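DNA polymerase sliding clamp (Archaeoglobus fulgidus, PDB 1RWZ) assembles into a three-subunit ring that probably encircles DNA and tethers the polymerase and other processing proteins to it during replication. Local coordinates at residues F29-L34 with F56-N60; R73-I77 with E105-A109; K84-E88 with K98-G102. All blocks are in the same frame, centred on the assembly; numbering follows the deposited sequence.

Contact 1: F29-L34 with F56-N60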
loop_
_atom_site.group_PDB
_atom_site.type_symbol
_atom_site.label_atom_id
_atom_site.label_comp_id
_atom_site.label_asym_id
_atom_site.label_seq_id
_atom_site.Cartn_x
_atom_site.Cartn_y
_atom_site.Cartn_z
ATOM N N PHE A 29 -32.224 -9.589 15.156
ATOM C CA PHE A 29 -32.951 -8.742 14.230
ATOM C C PHE A 29 -34.221 -8.378 14.980
ATOM O O PHE A 29 -35.164 -9.171 15.066
ATOM C CB PHE A 29 -33.274 -9.480 12.933
ATOM C CG PHE A 29 -32.092 -9.631 12.024
ATOM C CD1 PHE A 29 -31.189 -10.674 12.201
ATOM C CD2 PHE A 29 -31.855 -8.702 11.017
ATOM C CE1 PHE A 29 -30.063 -10.789 11.385
ATOM C CE2 PHE A 29 -30.734 -8.807 10.196
ATOM C CZ PHE A 29 -29.836 -9.851 10.380
ATOM N N LEU A 30 -34.220 -7.179 15.553
ATOM C CA LEU A 30 -35.349 -6.691 16.336
ATOM C C LEU A 30 -36.216 -5.744 15.523
ATOM O O LEU A 30 -35.808 -5.272 14.466
ATOM C CB LEU A 30 -34.832 -5.968 17.579
ATOM C CG LEU A 30 -33.757 -6.701 18.387
ATOM C CD1 LEU A 30 -33.269 -5.796 19.505
ATOM C CD2 LEU A 30 -34.314 -8.003 18.944
ATOM N N GLU A 31 -37.415 -5.462 16.017
ATOM C CA GLU A 31 -38.304 -4.558 15.307
ATOM C C GLU A 31 -37.636 -3.198 15.111
ATOM O O GLU A 31 -37.809 -2.558 14.072
ATOM C CB GLU A 31 -39.618 -4.387 16.075
ATOM C CG GLU A 31 -40.486 -5.640 16.095
ATOM C CD GLU A 31 -41.007 -6.028 14.716
ATOM O OE1 GLU A 31 -41.596 -7.125 14.593
ATOM O OE2 GLU A 31 -40.835 -5.245 13.755
ATOM N N LYS A 32 -36.856 -2.778 16.101
ATOM C CA LYS A 32 -36.177 -1.486 16.056
ATOM C C LYS A 32 -34.876 -1.484 15.250
ATOM O O LYS A 32 -34.339 -0.417 14.935
ATOM C CB LYS A 32 -35.895 -1.003 17.483
ATOM C CG LYS A 32 -34.799 -1.781 18.209
ATOM C CD LYS A 32 -35.195 -2.139 19.646
ATOM C CE LYS A 32 -35.947 -3.476 19.725
ATOM N NZ LYS A 32 -37.212 -3.524 18.929
ATOM N N GLY A 33 -34.369 -2.669 14.920
ATOM C CA GLY A 33 -33.135 -2.751 14.153
ATOM C C GLY A 33 -32.248 -3.914 14.563
ATOM O O GLY A 33 -32.673 -4.802 15.304
ATOM N N LEU A 34 -31.009 -3.906 14.082
ATOM C CA LEU A 34 -30.059 -4.967 14.390
ATOM C C LEU A 34 -29.271 -4.677 15.663
ATOM O O LEU A 34 -28.848 -3.546 15.905
ATOM C CB LEU A 34 -29.101 -5.158 13.206
ATOM C CG LEU A 34 -28.017 -6.240 13.282
ATOM C CD1 LEU A 34 -27.599 -6.625 11.870
ATOM C CD2 LEU A 34 -26.817 -5.739 14.079
ATOM N N PHE A 56 -30.933 1.152 7.466
ATOM C CA PHE A 56 -30.985 0.177 6.373
ATOM C C PHE A 56 -31.742 0.787 5.192
ATOM O O PHE A 56 -32.563 1.683 5.379
ATOM C CB PHE A 56 -31.749 -1.073 6.815
ATOM C CG PHE A 56 -30.996 -1.951 7.770
ATOM C CD1 PHE A 56 -30.256 -3.033 7.301
ATOM C CD2 PHE A 56 -31.036 -1.707 9.138
ATOM C CE1 PHE A 56 -29.566 -3.864 8.189
ATOM C CE2 PHE A 56 -30.354 -2.526 10.033
ATOM C CZ PHE A 56 -29.617 -3.608 9.558
ATOM N N GLU A 57 -31.477 0.299 3.983
ATOM C CA GLU A 57 -32.195 0.791 2.809
ATOM C C GLU A 57 -33.552 0.092 2.842
ATOM O O GLU A 57 -34.584 0.682 2.510
ATOM C CB GLU A 57 -31.454 0.427 1.519
ATOM C CG GLU A 57 -29.981 0.826 1.508
ATOM C CD GLU A 57 -29.756 2.268 1.923
ATOM O OE1 GLU A 57 -30.514 3.151 1.466
ATOM O OE2 GLU A 57 -28.809 2.524 2.698
ATOM N N VAL A 58 -33.526 -1.179 3.236
ATOM C CA VAL A 58 -34.727 -2.002 3.373
ATOM C C VAL A 58 -34.563 -2.833 4.645
ATOM O O VAL A 58 -33.498 -3.395 4.889
ATOM C CB VAL A 58 -34.910 -2.982 2.185
ATOM C CG1 VAL A 58 -36.095 -3.901 2.456
ATOM C CG2 VAL A 58 -35.136 -2.210 0.885
ATOM N N TYR A 59 -35.613 -2.906 5.456
ATOM C CA TYR A 59 -35.561 -3.687 6.688
ATOM C C TYR A 59 -36.908 -4.380 6.859
ATOM O O TYR A 59 -37.845 -3.807 7.421
ATOM C CB TYR A 59 -35.273 -2.782 7.895
ATOM C CG TYR A 59 -34.940 -3.539 9.165
ATOM C CD1 TYR A 59 -33.664 -4.068 9.370
ATOM C CD2 TYR A 59 -35.910 -3.763 10.143
ATOM C CE1 TYR A 59 -33.364 -4.801 10.520
ATOM C CE2 TYR A 59 -35.621 -4.498 11.293
ATOM C CZ TYR A 59 -34.346 -5.014 11.474
ATOM O OH TYR A 59 -34.054 -5.750 12.603
ATOM N N ASN A 60 -37.002 -5.611 6.361
ATOM C CA ASN A 60 -38.240 -6.377 6.444
ATOM C C ASN A 60 -38.080 -7.666 7.223
ATOM O O ASN A 60 -37.430 -8.598 6.756
ATOM C CB ASN A 60 -38.755 -6.731 5.048
ATOM C CG ASN A 60 -39.072 -5.513 4.215
ATOM O OD1 ASN A 60 -39.636 -4.539 4.711
ATOM N ND2 ASN A 60 -38.731 -5.567 2.933
#
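The type I beta turn from Leu30 to Gly33, which links strands 24-30 and 33-39 of a hairpin, receives the ring of Tyr59. The phenol reaches into the turn and donates a hydrogen bond from Tyr59 OH to Leu30 O at 2.6 Å. The donor lies in the carbonyl plane, on a lone pair, with a C=O...donor angle of 140°. Leu30 O also accepts the turn's own bond from Gly33 N, 3.0 Å away, so two donors grip this oxygen. With chi1 at -169°, Tyr59 carries its ring away from the backbone N and across to the hairpin. Gly33 CA approaches Tyr59 CZ to 3.7 Å, and Phe29 CD2 lies 4.2 Å from Tyr59 CE1. Beside this, Leu34 CB meets the edge of the Phe56 ring, 4.0 Å from Phe56 CZ. One face of the Phe56 ring is taken by Tyr59 CD1, offset toward the rim. The contact bridges two sheets. Glu57 and Val58 both face Ile5 of strand 2-7 in a classic beta bulge, and Val4 of that strand touches Phe56 and Tyr59. On the hairpin side, Ile51 of strand 45-52 packs on both Leu34 and Phe56.

Contact 2: R73-I77 with E105-A109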
loop_
_atom_site.group_PDB
_atom_site.type_symbol
_atom_site.label_atom_id
_atom_site.label_comp_id
_atom_site.label_asym_id
_atom_site.label_seq_id
_atom_site.Cartn_x
_atom_site.Cartn_y
_atom_site.Cartn_z
ATOM N N ARG A 73 -15.971 -15.957 9.033
ATOM C CA ARG A 73 -16.419 -16.188 7.660
ATOM C C ARG A 73 -17.041 -14.954 7.020
ATOM O O ARG A 73 -16.677 -14.583 5.904
ATOM C CB ARG A 73 -17.425 -17.337 7.605
ATOM C CG ARG A 73 -16.822 -18.703 7.839
ATOM C CD ARG A 73 -17.855 -19.796 7.608
ATOM N NE ARG A 73 -17.304 -21.131 7.820
ATOM C CZ ARG A 73 -16.348 -21.678 7.072
ATOM N NH1 ARG A 73 -15.829 -21.008 6.052
ATOM N NH2 ARG A 73 -15.905 -22.897 7.353
ATOM N N ILE A 74 -17.985 -14.324 7.716
ATOM C CA ILE A 74 -18.629 -13.133 7.177
ATOM C C ILE A 74 -17.578 -12.059 6.926
ATOM O O ILE A 74 -17.645 -11.328 5.938
ATOM C CB ILE A 74 -19.711 -12.574 8.139
ATOM C CG1 ILE A 74 -20.821 -13.607 8.342
ATOM C CG2 ILE A 74 -20.303 -11.286 7.571
ATOM C CD1 ILE A 74 -21.521 -14.028 7.064
ATOM N N PHE A 75 -16.595 -11.969 7.817
ATOM C CA PHE A 75 -15.543 -10.980 7.654
ATOM C C PHE A 75 -14.724 -11.297 6.409
ATOM O O PHE A 75 -14.394 -10.408 5.626
ATOM C CB PHE A 75 -14.626 -10.958 8.879
ATOM C CG PHE A 75 -13.537 -9.927 8.798
ATOM C CD1 PHE A 75 -13.844 -8.593 8.551
ATOM C CD2 PHE A 75 -12.205 -10.286 8.973
ATOM C CE1 PHE A 75 -12.842 -7.629 8.480
ATOM C CE2 PHE A 75 -11.197 -9.329 8.905
ATOM C CZ PHE A 75 -11.518 -7.998 8.659
ATOM N N ASP A 76 -14.399 -12.571 6.229
ATOM C CA ASP A 76 -13.617 -12.982 5.074
ATOM C C ASP A 76 -14.383 -12.651 3.795
ATOM O O ASP A 76 -13.830 -12.059 2.871
ATOM C CB ASP A 76 -13.315 -14.480 5.153
ATOM C CG ASP A 76 -12.287 -14.921 4.130
ATOM O OD1 ASP A 76 -11.332 -14.155 3.876
ATOM O OD2 ASP A 76 -12.424 -16.038 3.590
ATOM N N ILE A 77 -15.661 -13.013 3.759
ATOM C CA ILE A 77 -16.508 -12.750 2.597
ATOM C C ILE A 77 -16.710 -11.252 2.366
ATOM O O ILE A 77 -16.785 -10.801 1.222
ATOM C CB ILE A 77 -17.899 -13.414 2.756
ATOM C CG1 ILE A 77 -17.749 -14.935 2.827
ATOM C CG2 ILE A 77 -18.803 -13.023 1.596
ATOM C CD1 ILE A 77 -17.156 -15.566 1.574
ATOM N N GLU A 105 -24.144 -14.413 -4.902
ATOM C CA GLU A 105 -24.980 -14.847 -3.793
ATOM C C GLU A 105 -24.164 -15.841 -2.978
ATOM O O GLU A 105 -23.789 -16.906 -3.474
ATOM C CB GLU A 105 -26.268 -15.519 -4.265
ATOM C CG GLU A 105 -27.121 -16.024 -3.101
ATOM C CD GLU A 105 -28.434 -16.641 -3.538
ATOM O OE1 GLU A 105 -29.244 -15.934 -4.170
ATOM O OE2 GLU A 105 -28.659 -17.835 -3.248
ATOM N N TYR A 106 -23.877 -15.466 -1.736
ATOM C CA TYR A 106 -23.117 -16.292 -0.806
ATOM C C TYR A 106 -24.110 -16.924 0.164
ATOM O O TYR A 106 -25.048 -16.266 0.615
ATOM C CB TYR A 106 -22.117 -15.412 -0.042
ATOM C CG TYR A 106 -21.409 -16.082 1.121
ATOM C CD1 TYR A 106 -20.490 -17.109 0.910
ATOM C CD2 TYR A 106 -21.648 -15.671 2.437
ATOM C CE1 TYR A 106 -19.821 -17.712 1.979
ATOM C CE2 TYR A 106 -20.985 -16.267 3.513
ATOM C CZ TYR A 106 -20.072 -17.285 3.276
ATOM O OH TYR A 106 -19.400 -17.866 4.330
ATOM N N LYS A 107 -23.926 -18.208 0.455
ATOM C CA LYS A 107 -24.799 -18.908 1.394
ATOM C C LYS A 107 -23.906 -19.490 2.474
ATOM O O LYS A 107 -22.957 -20.209 2.171
ATOM C CB LYS A 107 -25.547 -20.058 0.716
ATOM C CG LYS A 107 -26.639 -19.655 -0.255
ATOM C CD LYS A 107 -27.325 -20.901 -0.797
ATOM C CE LYS A 107 -28.501 -20.553 -1.691
ATOM N NZ LYS A 107 -29.165 -21.780 -2.219
ATOM N N VAL A 108 -24.187 -19.169 3.732
ATOM C CA VAL A 108 -23.382 -19.711 4.812
ATOM C C VAL A 108 -24.279 -20.359 5.847
ATOM O O VAL A 108 -25.372 -19.870 6.134
ATOM C CB VAL A 108 -22.510 -18.625 5.494
ATOM C CG1 VAL A 108 -23.384 -17.562 6.124
ATOM C CG2 VAL A 108 -21.608 -19.271 6.544
ATOM N N ALA A 109 -23.822 -21.482 6.387
ATOM C CA ALA A 109 -24.587 -22.188 7.395
ATOM C C ALA A 109 -24.556 -21.384 8.685
ATOM O O ALA A 109 -23.503 -20.906 9.106
ATOM C CB ALA A 109 -23.997 -23.576 7.626
#
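Helix segment 73-77 runs nearly antiparallel to strand segment 105-109, at 166° and with 10.7 Å between the axes. Ile77 and Tyr106 meet between them. Ile77 CG1 lies over one face of the ring, 3.5 Å from its centroid and 19° off the normal, a CH-pi contact. CG1 is anti to the carbonyl carbon of Ile77 (chi1 -63°), and its CD1 continues over the same ring to 3.4 Å from Tyr106 CE1. The packing here is tight. Ile74 comes to the ring edge instead, with Ile74 CD1 4.2 Å from Tyr106 CE2. The same methyl touches Val108 CG1 at 4.1 Å, so one methyl serves both strand residues. Arg73, extended from CG to NE, crosses Tyr106 at about a right angle at its hydroxyl end. Arg73 CD lies 3.9 Å from Val108 CG2, and Arg73 CB is as close to Tyr106 OH. Residues 105-108 pair in antiparallel fashion with a strand of the second subunit, so this contact backs a ring-forming interface. Asp170 of that subunit takes a hydrogen bond with Tyr106 OH and a salt bridge with Arg73 NH1. The contact itself is thus apolar, while the polar ends of Arg73 and Tyr106 share one acidic partner across the interface. The arginine probably helps keep that carboxylate ionised.

Contact 3: K84-E88 with K98-G102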
loop_
_atom_site.group_PDB
_atom_site.type_symbol
_atom_site.label_atom_id
_atom_site.label_comp_id
_atom_site.label_asym_id
_atom_site.label_seq_id
_atom_site.Cartn_x
_atom_site.Cartn_y
_atom_site.Cartn_z
ATOM N N LYS A 84 -19.157 0.418 -1.778
ATOM C CA LYS A 84 -20.215 1.014 -2.591
ATOM C C LYS A 84 -21.254 0.020 -3.110
ATOM O O LYS A 84 -22.192 0.398 -3.815
ATOM C CB LYS A 84 -19.599 1.783 -3.761
ATOM C CG LYS A 84 -18.861 3.040 -3.327
ATOM C CD LYS A 84 -18.352 3.829 -4.523
ATOM C CE LYS A 84 -17.771 5.168 -4.090
ATOM N NZ LYS A 84 -17.319 5.973 -5.259
ATOM N N ASP A 85 -21.086 -1.251 -2.771
ATOM C CA ASP A 85 -22.041 -2.277 -3.177
ATOM C C ASP A 85 -23.217 -2.205 -2.210
ATOM O O ASP A 85 -23.059 -1.756 -1.074
ATOM C CB ASP A 85 -21.427 -3.677 -3.037
ATOM C CG ASP A 85 -20.513 -4.050 -4.183
ATOM O OD1 ASP A 85 -19.675 -4.961 -3.985
ATOM O OD2 ASP A 85 -20.640 -3.457 -5.276
ATOM N N LEU A 86 -24.397 -2.615 -2.662
ATOM C CA LEU A 86 -25.546 -2.684 -1.767
ATOM C C LEU A 86 -25.587 -4.172 -1.454
ATOM O O LEU A 86 -25.423 -5.000 -2.355
ATOM C CB LEU A 86 -26.853 -2.275 -2.450
ATOM C CG LEU A 86 -27.260 -0.801 -2.395
ATOM C CD1 LEU A 86 -28.704 -0.670 -2.868
ATOM C CD2 LEU A 86 -27.128 -0.272 -0.976
ATOM N N VAL A 87 -25.786 -4.520 -0.189
ATOM C CA VAL A 87 -25.813 -5.924 0.191
ATOM C C VAL A 87 -27.152 -6.313 0.790
ATOM O O VAL A 87 -27.699 -5.594 1.625
ATOM C CB VAL A 87 -24.719 -6.237 1.232
ATOM C CG1 VAL A 87 -24.632 -7.745 1.453
ATOM C CG2 VAL A 87 -23.387 -5.671 0.777
ATOM N N GLU A 88 -27.679 -7.453 0.359
ATOM C CA GLU A 88 -28.945 -7.944 0.883
ATOM C C GLU A 88 -28.668 -9.180 1.736
ATOM O O GLU A 88 -27.910 -10.066 1.336
ATOM C CB GLU A 88 -29.906 -8.294 -0.261
ATOM C CG GLU A 88 -31.257 -8.851 0.193
ATOM C CD GLU A 88 -32.250 -9.007 -0.950
ATOM O OE1 GLU A 88 -31.807 -9.181 -2.102
ATOM O OE2 GLU A 88 -33.473 -8.966 -0.697
ATOM N N LYS A 98 -28.209 -15.925 3.522
ATOM C CA LYS A 98 -27.839 -15.585 2.154
ATOM C C LYS A 98 -27.316 -14.157 2.153
ATOM O O LYS A 98 -27.909 -13.271 2.772
ATOM C CB LYS A 98 -29.045 -15.681 1.217
ATOM C CG LYS A 98 -29.582 -17.086 1.010
ATOM C CD LYS A 98 -30.708 -17.083 -0.017
ATOM C CE LYS A 98 -31.268 -18.477 -0.235
ATOM N NZ LYS A 98 -32.391 -18.467 -1.219
ATOM N N VAL A 99 -26.195 -13.945 1.474
ATOM C CA VAL A 99 -25.589 -12.624 1.379
ATOM C C VAL A 99 -25.474 -12.324 -0.107
ATOM O O VAL A 99 -24.717 -12.979 -0.819
ATOM C CB VAL A 99 -24.187 -12.605 2.014
ATOM C CG1 VAL A 99 -23.595 -11.203 1.936
ATOM C CG2 VAL A 99 -24.271 -13.070 3.457
ATOM N N LYS A 100 -26.234 -11.341 -0.574
ATOM C CA LYS A 100 -26.216 -10.999 -1.989
ATOM C C LYS A 100 -25.701 -9.596 -2.265
ATOM O O LYS A 100 -26.095 -8.637 -1.606
ATOM C CB LYS A 100 -27.615 -11.145 -2.580
ATOM C CG LYS A 100 -28.235 -12.514 -2.380
ATOM C CD LYS A 100 -29.400 -12.734 -3.332
ATOM C CE LYS A 100 -30.491 -11.709 -3.136
ATOM N NZ LYS A 100 -31.554 -11.854 -4.169
ATOM N N PHE A 101 -24.816 -9.493 -3.250
ATOM C CA PHE A 101 -24.244 -8.216 -3.647
ATOM C C PHE A 101 -23.721 -8.375 -5.068
ATOM O O PHE A 101 -23.192 -9.429 -5.426
ATOM C CB PHE A 101 -23.124 -7.805 -2.679
ATOM C CG PHE A 101 -22.000 -8.796 -2.584
ATOM C CD1 PHE A 101 -20.872 -8.670 -3.391
ATOM C CD2 PHE A 101 -22.067 -9.860 -1.688
ATOM C CE1 PHE A 101 -19.826 -9.588 -3.309
ATOM C CE2 PHE A 101 -21.027 -10.785 -1.597
ATOM C CZ PHE A 101 -19.904 -10.648 -2.408
ATOM N N GLY A 102 -23.881 -7.340 -5.885
ATOM C CA GLY A 102 -23.430 -7.444 -7.261
ATOM C C GLY A 102 -24.154 -8.616 -7.896
ATOM O O GLY A 102 -25.362 -8.761 -7.732
HETATM O O HOH W 1 -24.304 -4.706 -5.014
HETATM O O HOH W 2 -26.506 -5.414 -5.063
HETATM O O HOH W 3 -33.833 -11.315 -3.280
#
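Glu88 and Lys100 face each other as an antiparallel hydrogen-bonded pair in the hairpin of strands 86-91 and 96-101. Glu88 N donates to Lys100 O and Lys100 N donates to Glu88 O, each at 2.8 Å. N-H...O angles of 168° and 173° make both nearly straight. Lys100 O also meets Val87 CA, 3.3 Å away, in a CA-H...O contact. The two side chains run alongside each other on one face of the sheet. Glu88 is extended beyond CG, whereas Lys100 bends at chi3 (-60°) and brings its end to Glu88 OE1. Lys100 CE is nearer this oxygen than NZ, which forms a long salt bridge to OE1 at 3.4 Å. A water accepts from Lys100 NZ and donates to Glu88 OE1. Val87 and Val99 cross obliquely, with their CG1 atoms 3.6 Å apart. Phe101 CB lies against Val87 CG2 at 4.1 Å. At the open end, Leu86 O and Gly102 N do not pair directly. A water accepts from Gly102 N at 2.8 Å and donates to Leu86 O at 2.9 Å. A second water makes the same bridge, weakly bonded by Gly102 N. Asp85 OD1 lies 3.9 Å from Phe101 CD1, and Ser82 N holds this oxygen. In the second shell, Ser80 and Ile81 pack on Phe101, and the backbone of Val87 is hydrogen-bonded to Met6 of strand 2-7. Val99 pairs likewise with Tyr106. The hairpin therefore puts an ion pair on one face and an apolar row on the other. Asp3 OD1 lies close to Glu88 OE2, so Lys100 probably eases the negative charge there.

How the contacts relate
From the N terminus, contact 1 comes first: it closes the loop from the 29-34 turn to the 56-60 segment and is complete before the others begin. Contact 2 opens at helix 71-78 and closes at strand 104-109. Contact 3, with its much shorter loop, lies entirely within that span. All three reach the five-strand antiparallel sheet. Contact 1 joins its 58-61 edge to the hairpin of the nine-strand sheet. Contact 3 pairs two inner strands, and contact 2 lays a helix on strand 104-109, the last of the sheet within this chain. Contacts 2 and 3 meet directly through neighbouring strands 96-101 and 104-109. Glu57 packs on Leu86 between contacts 1 and 3. Contacts 1 and 2 do not touch.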